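Local coordinates for regulatory protein E2 (PDB 2JEX), which probably regulates viral transcription and helps the E1 protein start viral DNA replication, and is represented by its N-terminal transactivation domain, at residues Leu31-Val36 and Lys70-Met75; Asn136-Thr141 and Trp145-Ala150; Ser171-Glu176 and Gly184-Arg189. The protein carries 1 engineered substitution. All coordinates share one frame; numbering follows the deposited sequence.

Contact 1. Residues Leu31-Val36 and Lys70-Met75; sequences LYWTAV and KQAIEM
Met75 lies over one face of the Trp33 indole. Its CB is 3.5 Å from Trp33 CD2 and sits 3.6 Å from the centroid of the five-membered ring, 15° off the normal, a CH-pi contact. Beyond CB the chain bends at chi2 and chi3 and follows the ring: CG faces the shared CD2-CE2 bond and CE comes to 4.0 Å from Trp33 NE1. The sulfur makes an oblique Met-aromatic contact, SD being 5.1 Å from the centroid of the six-membered ring. Ala72 packs beside the ring and the helix backbone, its CB 3.5 Å from Trp33 O and 3.7 Å from Trp33 CE3, and also touches Val36 CG1.

These side chains join two antiparallel members of the N-terminal helical part of the transactivation domain, helices 26-48 and 62-83, whose axes approach to 8.2 Å, with their directions 153° apart.

A second shell fixes the indole. Tyr32 CE2 lies 3.7 Å above its opposite face, so the ring is held between Tyr32 and Met75, while Trp33 NE1 donates a hydrogen bond to Thr97 O. Trp99 and Tyr102 of helix 99-103 pack against Met75, and Gln15 of helix 4-21 touches both Tyr32 and Val36.

Contact 2. Residues Asn136-Thr141 and Trp145-Ala150; sequences NLYMRT and WQLAKA
Leu137 O accepts the shortest polar bond between the strands, from Ala148 N at 2.6 Å, with the donor in the carbonyl plane. Leu147 CA adds a CA-H...O contact to the same oxygen at 3.3 Å. The segments are the two arms of a beta hairpin, strands 128-140 and 145-152 of the antiparallel sheet. Leu137 with Ala148 and Met139 with Gln146 are hydrogen-bonded pairs; Tyr138 with Leu147 and Arg140 with Trp145 are non-hydrogen-bonded pairs. Leu137 N returns a bond to Ala148 O, and Met139 and Gln146 exchange two more, of which Gln146 N to Met139 O is the more bent at 141°, its donor tilted from the carbonyl plane.

On the face of Leu137 and Met139, aliphatic contacts lie beside the polar side chain of Gln146: Leu137 CD1 meets Ala150 CB at 3.8 Å, and Met139 SD reaches Ala148 CB at 4.0 Å. The other face carries the two aromatic rings, each covered by an aliphatic group of the partner strand. Leu147 runs alongside Tyr138 in the same direction and lays CD1 over the phenol ring, toward its rim; Trp92 and Phe87 meet that ring edge-to-face.

Near the turn, Glu81 OE2 accepts a hydrogen bond from Trp145 NE1 and forms a salt bridge with Arg140 NH1, tying the hairpin to helix 62-83. With CG beside its backbone N (chi1 -63°), Trp145 turns its indole back across the partner strand. There Arg140 CB stands 3.8 Å from the centroid of the six-membered ring, 6° off its normal, while Tyr138 O lies at the ring edge, 3.3 Å from CZ3.

Contact 3. Residues Ser171-Glu176 and Gly184-Arg189; sequences SAFGDE and GHYSVR. Engineered in segment 171-176: Ala172 (natural residue Arg).
A weakly bonded helix begins at about Phe173, against the face of the antiparallel sheet in the C-terminal part of the transactivation domain, and Phe173 packs on two side chains of strand 186-189. Tyr186 and Val188, two residues apart on that strand, both point toward the helix start and receive different parts of Phe173.

The CB of Phe173 meets the hydroxyl end of Tyr186, 3.5 Å from CE1 and 3.6 Å from CZ. The phenylalanine ring carries on to Val188, which it crosses at a slant. Both valine methyls take part: CG2 is 3.6 Å from Phe173 CD2, and CG1 is 3.7 Å from Phe173 CE2. With CG1 anti to the backbone N (chi1 -178°) and CG2 beside it, the valine brings both methyls to the CD2-CE2 part of the ring, obliquely. The two aromatic rings do not stack; instead, the backbone of Phe173 passes over the tyrosine, with its O 4.0 Å above one ring face and toward the rim. Val188 CG2 lies near the plane of the same ring, at its edge.

Tyr186 holds CG between its backbone N and carbonyl carbon (chi1 53°), which carries the phenol across to the first turn of the helix. Its OH is then 3.8 Å from Gly174 N, but the hydroxyl is hydrogen-bonded to Gly154 O, so a polar bond fixes the far end of the ring. Ala172, just before Phe173, is an engineered residue (arginine in the natural protein).

Strand 110-120 lies next to strand 186-189 in the sheet and extends the apolar surface: Val119 touches both Phe173 and Tyr186, Val117 touches Val188, and Leu157 of strand 157-161 also packs on Phe173.

Contacts 1 and 3 are buried and made mainly by side chains, without a hydrogen bond between their segments, whereas contact 2 is partly buried and is built on four backbone bonds. Contact 1 joins two helices and contact 3 sets a helix start on a strand; they lie on opposite sides of the chain's centre, their own centres 36 Å apart. Contacts 2 and 3 belong to the same seven-stranded sheet, with strand 110-120 between strands 128-140 and 186-189. Helix 62-83 serves contact 1 through Ala72 and Met75, and reaches the end of contact 2 through Glu81, by a salt bridge and a hydrogen bond.

Contact 1. Residues Leu31-Val36 and Lys70-Met75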
ATOM      1  N   LEU A  31     -15.210   1.227   6.834  1.00 69.08           N
ATOM      2  CA  LEU A  31     -16.505   0.857   6.265  1.00 69.03           C
ATOM      3  C   LEU A  31     -16.407   0.299   4.857  1.00 68.87           C
ATOM      4  O   LEU A  31     -17.050  -0.696   4.543  1.00 68.87           O
ATOM      5  CB  LEU A  31     -17.442   2.066   6.266  1.00 68.88           C
ATOM      6  CG  LEU A  31     -18.595   2.207   7.258  1.00 71.10           C
ATOM      7  CD1 LEU A  31     -18.432   1.363   8.523  1.00 76.52           C
ATOM      8  CD2 LEU A  31     -18.795   3.686   7.591  1.00 72.70           C
ATOM      9  N   TYR A  32     -15.608   0.956   4.017  1.00 69.59           N
ATOM     10  CA  TYR A  32     -15.358   0.521   2.647  1.00 69.16           C
ATOM     11  C   TYR A  32     -14.735  -0.871   2.599  1.00 69.37           C
ATOM     12  O   TYR A  32     -15.150  -1.701   1.796  1.00 69.84           O
ATOM     13  CB  TYR A  32     -14.473   1.543   1.899  1.00 69.20           C
ATOM     14  CG  TYR A  32     -13.902   1.033   0.589  1.00 67.27           C
ATOM     15  CD1 TYR A  32     -14.631   1.127  -0.601  1.00 68.76           C
ATOM     16  CD2 TYR A  32     -12.638   0.447   0.545  1.00 68.20           C
ATOM     17  CE1 TYR A  32     -14.113   0.646  -1.805  1.00 69.02           C
ATOM     18  CE2 TYR A  32     -12.107  -0.036  -0.651  1.00 67.80           C
ATOM     19  CZ  TYR A  32     -12.846   0.065  -1.817  1.00 69.93           C
ATOM     20  OH  TYR A  32     -12.320  -0.422  -2.989  1.00 70.05           O
ATOM     21  N   TRP A  33     -13.738  -1.127   3.443  1.00 69.27           N
ATOM     22  CA  TRP A  33     -13.059  -2.427   3.407  1.00 69.53           C
ATOM     23  C   TRP A  33     -13.891  -3.554   3.982  1.00 69.20           C
ATOM     24  O   TRP A  33     -13.749  -4.701   3.566  1.00 68.66           O
ATOM     25  CB  TRP A  33     -11.680  -2.376   4.055  1.00 68.71           C
ATOM     26  CG  TRP A  33     -10.697  -1.745   3.144  1.00 70.48           C
ATOM     27  CD1 TRP A  33     -10.140  -0.500   3.267  1.00 70.80           C
ATOM     28  CD2 TRP A  33     -10.174  -2.303   1.931  1.00 71.79           C
ATOM     29  NE1 TRP A  33      -9.288  -0.251   2.211  1.00 70.95           N
ATOM     30  CE2 TRP A  33      -9.292  -1.338   1.374  1.00 71.09           C
ATOM     31  CE3 TRP A  33     -10.358  -3.522   1.261  1.00 68.25           C
ATOM     32  CZ2 TRP A  33      -8.595  -1.558   0.180  1.00 67.25           C
ATOM     33  CZ3 TRP A  33      -9.655  -3.744   0.072  1.00 71.93           C
ATOM     34  CH2 TRP A  33      -8.792  -2.759  -0.457  1.00 67.47           C
ATOM     35  N   THR A  34     -14.759  -3.215   4.932  1.00 69.27           N
ATOM     36  CA  THR A  34     -15.683  -4.175   5.512  1.00 69.86           C
ATOM     37  C   THR A  34     -16.750  -4.588   4.487  1.00 69.67           C
ATOM     38  O   THR A  34     -17.250  -5.711   4.524  1.00 69.60           O
ATOM     39  CB  THR A  34     -16.346  -3.590   6.763  1.00 70.60           C
ATOM     40  OG1 THR A  34     -17.118  -2.447   6.388  1.00 76.30           O
ATOM     41  CG2 THR A  34     -15.294  -3.131   7.732  1.00 67.94           C
ATOM     42  N   ALA A  35     -17.077  -3.672   3.573  1.00 68.77           N
ATOM     43  CA  ALA A  35     -17.993  -3.951   2.480  1.00 68.52           C
ATOM     44  C   ALA A  35     -17.321  -4.765   1.378  1.00 68.62           C
ATOM     45  O   ALA A  35     -17.972  -5.593   0.742  1.00 68.56           O
ATOM     46  CB  ALA A  35     -18.560  -2.661   1.924  1.00 68.82           C
ATOM     47  N   VAL A  36     -16.026  -4.534   1.156  1.00 68.63           N
ATOM     48  CA  VAL A  36     -15.246  -5.360   0.217  1.00 68.27           C
ATOM     49  C   VAL A  36     -15.171  -6.792   0.740  1.00 68.47           C
ATOM     50  O   VAL A  36     -15.332  -7.748  -0.025  1.00 69.01           O
ATOM     51  CB  VAL A  36     -13.817  -4.801  -0.064  1.00 68.47           C
ATOM     52  CG1 VAL A  36     -13.067  -5.708  -1.057  1.00 66.64           C
ATOM     53  CG2 VAL A  36     -13.873  -3.368  -0.626  1.00 67.12           C
ATOM     54  N   LYS A  70      -9.653 -11.877   1.831  1.00 68.14           N
ATOM     55  CA  LYS A  70      -8.527 -11.934   2.750  1.00 68.86           C
ATOM     56  C   LYS A  70      -7.788 -10.602   2.832  1.00 68.02           C
ATOM     57  O   LYS A  70      -7.446 -10.146   3.921  1.00 67.85           O
ATOM     58  CB  LYS A  70      -7.589 -13.092   2.391  1.00 68.98           C
ATOM     59  CG  LYS A  70      -8.078 -14.427   2.961  1.00 72.10           C
ATOM     60  CD  LYS A  70      -7.463 -15.631   2.282  1.00 78.13           C
ATOM     61  CE  LYS A  70      -5.976 -15.770   2.553  1.00 83.35           C
ATOM     62  NZ  LYS A  70      -5.354 -16.663   1.519  1.00 88.75           N
ATOM     63  N   GLN A  71      -7.571  -9.980   1.673  1.00 67.97           N
ATOM     64  CA  GLN A  71      -6.964  -8.647   1.585  1.00 66.41           C
ATOM     65  C   GLN A  71      -7.802  -7.630   2.349  1.00 67.14           C
ATOM     66  O   GLN A  71      -7.281  -6.816   3.101  1.00 67.67           O
ATOM     67  CB  GLN A  71      -6.839  -8.225   0.125  1.00 65.53           C
ATOM     68  CG  GLN A  71      -5.876  -9.110  -0.696  1.00 64.59           C
ATOM     69  CD  GLN A  71      -5.717  -8.648  -2.143  1.00 67.39           C
ATOM     70  OE1 GLN A  71      -4.703  -8.946  -2.797  1.00 71.52           O
ATOM     71  NE2 GLN A  71      -6.716  -7.926  -2.656  1.00 70.98           N
ATOM     72  N   ALA A  72      -9.117  -7.714   2.166  1.00 67.50           N
ATOM     73  CA  ALA A  72     -10.063  -6.804   2.787  1.00 67.04           C
ATOM     74  C   ALA A  72     -10.155  -7.024   4.295  1.00 67.18           C
ATOM     75  O   ALA A  72     -10.262  -6.064   5.043  1.00 68.18           O
ATOM     76  CB  ALA A  72     -11.424  -6.926   2.119  1.00 66.11           C
ATOM     77  N   ILE A  73     -10.107  -8.278   4.740  1.00 67.49           N
ATOM     78  CA  ILE A  73     -10.014  -8.594   6.174  1.00 67.45           C
ATOM     79  C   ILE A  73      -8.793  -7.868   6.778  1.00 68.52           C
ATOM     80  O   ILE A  73      -8.921  -7.127   7.767  1.00 67.92           O
ATOM     81  CB  ILE A  73      -9.941 -10.133   6.414  1.00 66.89           C
ATOM     82  CG1 ILE A  73     -11.305 -10.786   6.146  1.00 68.52           C
ATOM     83  CG2 ILE A  73      -9.482 -10.463   7.826  1.00 66.06           C
ATOM     84  CD1 ILE A  73     -11.277 -12.317   5.910  1.00 66.83           C
ATOM     85  N   GLU A  74      -7.632  -8.064   6.144  1.00 68.87           N
ATOM     86  CA  GLU A  74      -6.371  -7.459   6.570  1.00 69.97           C
ATOM     87  C   GLU A  74      -6.419  -5.930   6.635  1.00 70.47           C
ATOM     88  O   GLU A  74      -5.879  -5.328   7.576  1.00 70.35           O
ATOM     89  CB  GLU A  74      -5.218  -7.902   5.668  1.00 69.41           C
ATOM     90  CG  GLU A  74      -3.887  -7.329   6.089  1.00 68.61           C
ATOM     91  CD  GLU A  74      -2.710  -7.989   5.415  1.00 72.56           C
ATOM     92  OE1 GLU A  74      -2.920  -8.857   4.536  1.00 74.40           O
ATOM     93  OE2 GLU A  74      -1.564  -7.630   5.767  1.00 70.22           O
ATOM     94  N   MET A  75      -7.047  -5.321   5.631  1.00 70.48           N
ATOM     95  CA  MET A  75      -7.214  -3.875   5.588  1.00 70.51           C
ATOM     96  C   MET A  75      -8.162  -3.412   6.690  1.00 70.71           C
ATOM     97  O   MET A  75      -7.829  -2.516   7.463  1.00 72.02           O
ATOM     98  CB  MET A  75      -7.699  -3.407   4.204  1.00 70.45           C
ATOM     99  CG  MET A  75      -6.700  -3.609   3.065  1.00 66.02           C
ATOM    100  SD  MET A  75      -5.066  -2.846   3.286  1.00 68.86           S
ATOM    101  CE  MET A  75      -5.374  -1.208   2.618  1.00 64.65           C
TER

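Contact 2. Residues Asn136-Thr141 and Trp145-Ala150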
ATOM      1  N   ASN A 136       5.794   9.529   4.987  1.00 74.94           N
ATOM      2  CA  ASN A 136       5.116   9.095   6.205  1.00 75.05           C
ATOM      3  C   ASN A 136       4.656   7.649   6.108  1.00 74.59           C
ATOM      4  O   ASN A 136       3.845   7.298   5.250  1.00 74.51           O
ATOM      5  CB  ASN A 136       3.953  10.041   6.556  1.00 74.91           C
ATOM      6  CG  ASN A 136       4.410  11.497   6.737  1.00 76.38           C
ATOM      7  OD1 ASN A 136       5.444  11.768   7.350  1.00 75.53           O
ATOM      8  ND2 ASN A 136       3.637  12.433   6.196  1.00 77.84           N
ATOM      9  N   LEU A 137       5.205   6.815   6.987  1.00 74.37           N
ATOM     10  CA  LEU A 137       4.923   5.386   6.999  1.00 74.55           C
ATOM     11  C   LEU A 137       4.383   4.982   8.357  1.00 74.52           C
ATOM     12  O   LEU A 137       4.953   5.335   9.391  1.00 74.12           O
ATOM     13  CB  LEU A 137       6.183   4.569   6.692  1.00 74.72           C
ATOM     14  CG  LEU A 137       7.012   4.816   5.424  1.00 75.24           C
ATOM     15  CD1 LEU A 137       8.231   3.895   5.393  1.00 73.25           C
ATOM     16  CD2 LEU A 137       6.174   4.621   4.177  1.00 75.25           C
ATOM     17  N   TYR A 138       3.283   4.236   8.341  1.00 74.34           N
ATOM     18  CA  TYR A 138       2.628   3.789   9.566  1.00 74.60           C
ATOM     19  C   TYR A 138       2.679   2.263   9.649  1.00 75.61           C
ATOM     20  O   TYR A 138       1.974   1.564   8.914  1.00 74.95           O
ATOM     21  CB  TYR A 138       1.185   4.300   9.613  1.00 74.03           C
ATOM     22  CG  TYR A 138       1.059   5.794   9.410  1.00 72.05           C
ATOM     23  CD1 TYR A 138       1.072   6.344   8.124  1.00 71.45           C
ATOM     24  CD2 TYR A 138       0.928   6.657  10.499  1.00 69.63           C
ATOM     25  CE1 TYR A 138       0.966   7.717   7.925  1.00 72.17           C
ATOM     26  CE2 TYR A 138       0.815   8.039  10.311  1.00 69.96           C
ATOM     27  CZ  TYR A 138       0.837   8.557   9.021  1.00 71.50           C
ATOM     28  OH  TYR A 138       0.724   9.905   8.815  1.00 68.33           O
ATOM     29  N   MET A 139       3.527   1.759  10.545  1.00 76.94           N
ATOM     30  CA  MET A 139       3.804   0.328  10.639  1.00 78.97           C
ATOM     31  C   MET A 139       3.558  -0.255  12.024  1.00 79.71           C
ATOM     32  O   MET A 139       3.854   0.373  13.041  1.00 79.90           O
ATOM     33  CB  MET A 139       5.231   0.009  10.163  1.00 78.58           C
ATOM     34  CG  MET A 139       6.265   1.091  10.444  1.00 79.68           C
ATOM     35  SD  MET A 139       7.783   0.912   9.468  1.00 81.05           S
ATOM     36  CE  MET A 139       8.527  -0.507  10.284  1.00 84.17           C
ATOM     37  N   ARG A 140       3.004  -1.463  12.045  1.00 81.24           N
ATOM     38  CA  ARG A 140       2.764  -2.175  13.287  1.00 83.10           C
ATOM     39  C   ARG A 140       4.051  -2.809  13.792  1.00 83.49           C
ATOM     40  O   ARG A 140       4.703  -3.576  13.079  1.00 83.67           O
ATOM     41  CB  ARG A 140       1.665  -3.235  13.122  1.00 82.90           C
ATOM     42  CG  ARG A 140       1.160  -3.800  14.457  1.00 84.66           C
ATOM     43  CD  ARG A 140      -0.125  -4.611  14.309  1.00 85.10           C
ATOM     44  NE  ARG A 140       0.099  -5.911  13.668  1.00 94.06           N
ATOM     45  CZ  ARG A 140      -0.866  -6.767  13.339  1.00 96.90           C
ATOM     46  NH1 ARG A 140      -2.140  -6.472  13.581  1.00 99.68           N
ATOM     47  NH2 ARG A 140      -0.557  -7.923  12.762  1.00 99.07           N
ATOM     48  N   THR A 141       4.414  -2.443  15.018  1.00 84.19           N
ATOM     49  CA  THR A 141       5.466  -3.104  15.785  1.00 84.66           C
ATOM     50  C   THR A 141       4.744  -3.988  16.798  1.00 84.37           C
ATOM     51  O   THR A 141       3.509  -4.040  16.806  1.00 84.44           O
ATOM     52  CB  THR A 141       6.350  -2.066  16.528  1.00 84.79           C
ATOM     53  OG1 THR A 141       6.548  -0.912  15.698  1.00 86.62           O
ATOM     54  CG2 THR A 141       7.713  -2.656  16.898  1.00 85.27           C
ATOM     55  N   TRP A 145       0.980   0.562  16.392  1.00 77.69           N
ATOM     56  CA  TRP A 145       1.354   1.307  15.189  1.00 76.50           C
ATOM     57  C   TRP A 145       2.262   2.498  15.512  1.00 76.00           C
ATOM     58  O   TRP A 145       2.122   3.130  16.564  1.00 75.45           O
ATOM     59  CB  TRP A 145       0.103   1.756  14.430  1.00 75.63           C
ATOM     60  CG  TRP A 145      -0.700   0.598  13.935  1.00 74.97           C
ATOM     61  CD1 TRP A 145      -1.648  -0.102  14.629  1.00 71.83           C
ATOM     62  CD2 TRP A 145      -0.607  -0.021  12.643  1.00 74.18           C
ATOM     63  NE1 TRP A 145      -2.156  -1.112  13.848  1.00 71.47           N
ATOM     64  CE2 TRP A 145      -1.538  -1.085  12.624  1.00 72.73           C
ATOM     65  CE3 TRP A 145       0.165   0.224  11.497  1.00 70.71           C
ATOM     66  CZ2 TRP A 145      -1.718  -1.902  11.501  1.00 73.55           C
ATOM     67  CZ3 TRP A 145      -0.011  -0.594  10.383  1.00 71.88           C
ATOM     68  CH2 TRP A 145      -0.944  -1.641  10.396  1.00 74.19           C
ATOM     69  N   GLN A 146       3.189   2.793  14.601  1.00 75.67           N
ATOM     70  CA  GLN A 146       4.149   3.887  14.789  1.00 75.47           C
ATOM     71  C   GLN A 146       4.506   4.595  13.484  1.00 74.94           C
ATOM     72  O   GLN A 146       4.530   3.980  12.415  1.00 75.17           O
ATOM     73  CB  GLN A 146       5.424   3.384  15.477  1.00 75.60           C
ATOM     74  CG  GLN A 146       6.211   2.356  14.671  1.00 77.07           C
ATOM     75  CD  GLN A 146       7.613   2.138  15.202  1.00 80.42           C
ATOM     76  OE1 GLN A 146       7.830   2.049  16.415  1.00 82.75           O
ATOM     77  NE2 GLN A 146       8.577   2.040  14.292  1.00 79.77           N
ATOM     78  N   LEU A 147       4.788   5.891  13.584  1.00 74.33           N
ATOM     79  CA  LEU A 147       5.153   6.691  12.420  1.00 73.71           C
ATOM     80  C   LEU A 147       6.637   6.553  12.115  1.00 73.13           C
ATOM     81  O   LEU A 147       7.473   6.644  13.008  1.00 72.93           O
ATOM     82  CB  LEU A 147       4.773   8.164  12.617  1.00 73.49           C
ATOM     83  CG  LEU A 147       5.177   9.192  11.550  1.00 74.27           C
ATOM     84  CD1 LEU A 147       4.584   8.894  10.172  1.00 76.96           C
ATOM     85  CD2 LEU A 147       4.805  10.601  12.008  1.00 72.72           C
ATOM     86  N   ALA A 148       6.937   6.307  10.846  1.00 72.58           N
ATOM     87  CA  ALA A 148       8.303   6.238  10.357  1.00 72.37           C
ATOM     88  C   ALA A 148       8.439   7.137   9.134  1.00 72.32           C
ATOM     89  O   ALA A 148       7.467   7.386   8.425  1.00 71.46           O
ATOM     90  CB  ALA A 148       8.679   4.802  10.021  1.00 72.10           C
ATOM     91  N   LYS A 149       9.645   7.648   8.908  1.00 72.99           N
ATOM     92  CA  LYS A 149       9.912   8.485   7.747  1.00 73.63           C
ATOM     93  C   LYS A 149      10.786   7.724   6.761  1.00 73.23           C
ATOM     94  O   LYS A 149      11.713   7.016   7.151  1.00 73.58           O
ATOM     95  CB  LYS A 149      10.584   9.805   8.165  1.00 74.82           C
ATOM     96  CG  LYS A 149       9.625  10.899   8.679  1.00 77.82           C
ATOM     97  CD  LYS A 149       9.093  10.597  10.086  1.00 85.22           C
ATOM     98  CE  LYS A 149       8.423  11.818  10.709  1.00 87.69           C
ATOM     99  NZ  LYS A 149       8.178  11.613  12.171  1.00 90.19           N
ATOM    100  N   ALA A 150      10.477   7.858   5.482  1.00 72.99           N
ATOM    101  CA  ALA A 150      11.273   7.219   4.449  1.00 73.10           C
ATOM    102  C   ALA A 150      12.028   8.248   3.624  1.00 73.00           C
ATOM    103  O   ALA A 150      11.566   9.378   3.434  1.00 72.87           O
ATOM    104  CB  ALA A 150      10.405   6.341   3.549  1.00 72.79           C
TER

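Contact 3. Residues Ser171-Glu176 and Gly184-Arg189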
ATOM      1  N   SER A 171      15.371  -1.095   0.073  1.00 71.67           N
ATOM      2  CA  SER A 171      15.842  -1.164  -1.298  1.00 71.96           C
ATOM      3  C   SER A 171      17.324  -0.813  -1.317  1.00 72.00           C
ATOM      4  O   SER A 171      17.798  -0.015  -0.495  1.00 72.98           O
ATOM      5  CB  SER A 171      15.049  -0.191  -2.163  1.00 72.24           C
ATOM      6  OG  SER A 171      15.059  -0.570  -3.526  1.00 74.25           O
ATOM      7  N   ALA A 172      18.069  -1.438  -2.220  1.00 71.42           N
ATOM      8  CA  ALA A 172      19.483  -1.129  -2.386  1.00 70.89           C
ATOM      9  C   ALA A 172      19.727  -0.669  -3.812  1.00 70.41           C
ATOM     10  O   ALA A 172      19.405  -1.386  -4.757  1.00 70.95           O
ATOM     11  CB  ALA A 172      20.331  -2.350  -2.068  1.00 70.82           C
ATOM     12  N   PHE A 173      20.300   0.518  -3.975  1.00 69.72           N
ATOM     13  CA  PHE A 173      20.565   1.033  -5.320  1.00 69.78           C
ATOM     14  C   PHE A 173      21.671   0.270  -6.062  1.00 69.69           C
ATOM     15  O   PHE A 173      21.724   0.278  -7.293  1.00 70.04           O
ATOM     16  CB  PHE A 173      20.838   2.544  -5.305  1.00 69.44           C
ATOM     17  CG  PHE A 173      19.627   3.383  -5.003  1.00 68.30           C
ATOM     18  CD1 PHE A 173      18.389   3.089  -5.580  1.00 69.77           C
ATOM     19  CD2 PHE A 173      19.724   4.477  -4.153  1.00 68.91           C
ATOM     20  CE1 PHE A 173      17.264   3.868  -5.301  1.00 67.07           C
ATOM     21  CE2 PHE A 173      18.612   5.258  -3.870  1.00 69.73           C
ATOM     22  CZ  PHE A 173      17.377   4.950  -4.452  1.00 67.97           C
ATOM     23  N   GLY A 174      22.538  -0.397  -5.309  1.00 70.04           N
ATOM     24  CA  GLY A 174      23.570  -1.235  -5.894  1.00 69.48           C
ATOM     25  C   GLY A 174      22.982  -2.428  -6.612  1.00 69.40           C
ATOM     26  O   GLY A 174      23.559  -2.906  -7.585  1.00 69.21           O
ATOM     27  N   ASP A 175      21.838  -2.911  -6.124  1.00 69.57           N
ATOM     28  CA  ASP A 175      21.086  -3.964  -6.807  1.00 70.04           C
ATOM     29  C   ASP A 175      20.397  -3.421  -8.068  1.00 69.49           C
ATOM     30  O   ASP A 175      20.227  -4.146  -9.043  1.00 70.56           O
ATOM     31  CB  ASP A 175      20.057  -4.623  -5.868  1.00 70.52           C
ATOM     32  CG  ASP A 175      20.704  -5.473  -4.748  1.00 74.52           C
ATOM     33  OD1 ASP A 175      20.164  -5.454  -3.619  1.00 80.26           O
ATOM     34  OD2 ASP A 175      21.728  -6.165  -4.978  1.00 76.82           O
ATOM     35  N   GLU A 176      19.997  -2.149  -8.044  1.00 68.60           N
ATOM     36  CA  GLU A 176      19.406  -1.496  -9.219  1.00 67.67           C
ATOM     37  C   GLU A 176      20.446  -1.251 -10.315  1.00 67.91           C
ATOM     38  O   GLU A 176      20.187  -1.515 -11.490  1.00 67.63           O
ATOM     39  CB  GLU A 176      18.712  -0.192  -8.828  1.00 67.25           C
ATOM     40  CG  GLU A 176      17.510  -0.383  -7.894  1.00 68.74           C
ATOM     41  CD  GLU A 176      16.424  -1.302  -8.470  1.00 70.63           C
ATOM     42  OE1 GLU A 176      16.253  -2.423  -7.939  1.00 73.26           O
ATOM     43  OE2 GLU A 176      15.747  -0.916  -9.446  1.00 69.08           O
ATOM     44  N   GLY A 184      28.453   0.684 -12.790  1.00 69.26           N
ATOM     45  CA  GLY A 184      28.222   0.457 -11.360  1.00 68.67           C
ATOM     46  C   GLY A 184      27.991   1.731 -10.563  1.00 68.00           C
ATOM     47  O   GLY A 184      27.494   1.691  -9.432  1.00 67.60           O
ATOM     48  N   HIS A 185      28.342   2.862 -11.166  1.00 67.49           N
ATOM     49  CA  HIS A 185      28.133   4.167 -10.561  1.00 67.41           C
ATOM     50  C   HIS A 185      26.734   4.683 -10.877  1.00 67.67           C
ATOM     51  O   HIS A 185      26.114   4.282 -11.852  1.00 66.68           O
ATOM     52  CB  HIS A 185      29.177   5.155 -11.060  1.00 66.95           C
ATOM     53  CG  HIS A 185      30.581   4.736 -10.772  1.00 69.64           C
ATOM     54  ND1 HIS A 185      31.266   3.838 -11.562  1.00 73.03           N
ATOM     55  CD2 HIS A 185      31.430   5.088  -9.777  1.00 72.32           C
ATOM     56  CE1 HIS A 185      32.480   3.661 -11.073  1.00 73.14           C
ATOM     57  NE2 HIS A 185      32.605   4.410  -9.991  1.00 73.79           N
ATOM     58  N   TYR A 186      26.237   5.566 -10.026  1.00 67.99           N
ATOM     59  CA  TYR A 186      24.914   6.135 -10.191  1.00 67.85           C
ATOM     60  C   TYR A 186      24.826   7.363  -9.297  1.00 68.40           C
ATOM     61  O   TYR A 186      25.675   7.568  -8.427  1.00 67.85           O
ATOM     62  CB  TYR A 186      23.827   5.113  -9.837  1.00 67.01           C
ATOM     63  CG  TYR A 186      23.996   4.494  -8.471  1.00 65.62           C
ATOM     64  CD1 TYR A 186      23.413   5.077  -7.344  1.00 63.64           C
ATOM     65  CD2 TYR A 186      24.743   3.336  -8.301  1.00 63.50           C
ATOM     66  CE1 TYR A 186      23.561   4.519  -6.085  1.00 66.93           C
ATOM     67  CE2 TYR A 186      24.912   2.767  -7.034  1.00 67.85           C
ATOM     68  CZ  TYR A 186      24.321   3.364  -5.930  1.00 68.99           C
ATOM     69  OH  TYR A 186      24.471   2.805  -4.679  1.00 66.87           O
ATOM     70  N   SER A 187      23.815   8.188  -9.538  1.00 69.31           N
ATOM     71  CA  SER A 187      23.570   9.356  -8.713  1.00 70.23           C
ATOM     72  C   SER A 187      22.085   9.400  -8.394  1.00 70.56           C
ATOM     73  O   SER A 187      21.245   9.066  -9.232  1.00 70.48           O
ATOM     74  CB  SER A 187      24.039  10.642  -9.409  1.00 70.02           C
ATOM     75  OG  SER A 187      23.232  10.931 -10.542  1.00 74.93           O
ATOM     76  N   VAL A 188      21.776   9.802  -7.165  1.00 71.10           N
ATOM     77  CA  VAL A 188      20.420   9.739  -6.632  1.00 70.40           C
ATOM     78  C   VAL A 188      19.956  11.152  -6.295  1.00 71.03           C
ATOM     79  O   VAL A 188      20.616  11.864  -5.525  1.00 70.34           O
ATOM     80  CB  VAL A 188      20.380   8.873  -5.353  1.00 70.19           C
ATOM     81  CG1 VAL A 188      18.962   8.765  -4.820  1.00 72.74           C
ATOM     82  CG2 VAL A 188      20.974   7.498  -5.611  1.00 67.41           C
ATOM     83  N   ARG A 189      18.842  11.560  -6.894  1.00 71.37           N
ATOM     84  CA  ARG A 189      18.207  12.828  -6.571  1.00 72.47           C
ATOM     85  C   ARG A 189      16.916  12.533  -5.814  1.00 73.55           C
ATOM     86  O   ARG A 189      16.016  11.860  -6.341  1.00 73.61           O
ATOM     87  CB  ARG A 189      17.954  13.649  -7.844  1.00 72.45           C
ATOM     88  CG  ARG A 189      16.924  14.763  -7.680  1.00 75.08           C
ATOM     89  CD  ARG A 189      17.107  15.894  -8.684  1.00 82.51           C
ATOM     90  NE  ARG A 189      17.646  17.098  -8.046  1.00 85.76           N
ATOM     91  CZ  ARG A 189      18.783  17.702  -8.383  1.00 87.63           C
ATOM     92  NH1 ARG A 189      19.534  17.238  -9.376  1.00 90.90           N
ATOM     93  NH2 ARG A 189      19.166  18.786  -7.730  1.00 89.38           N
TER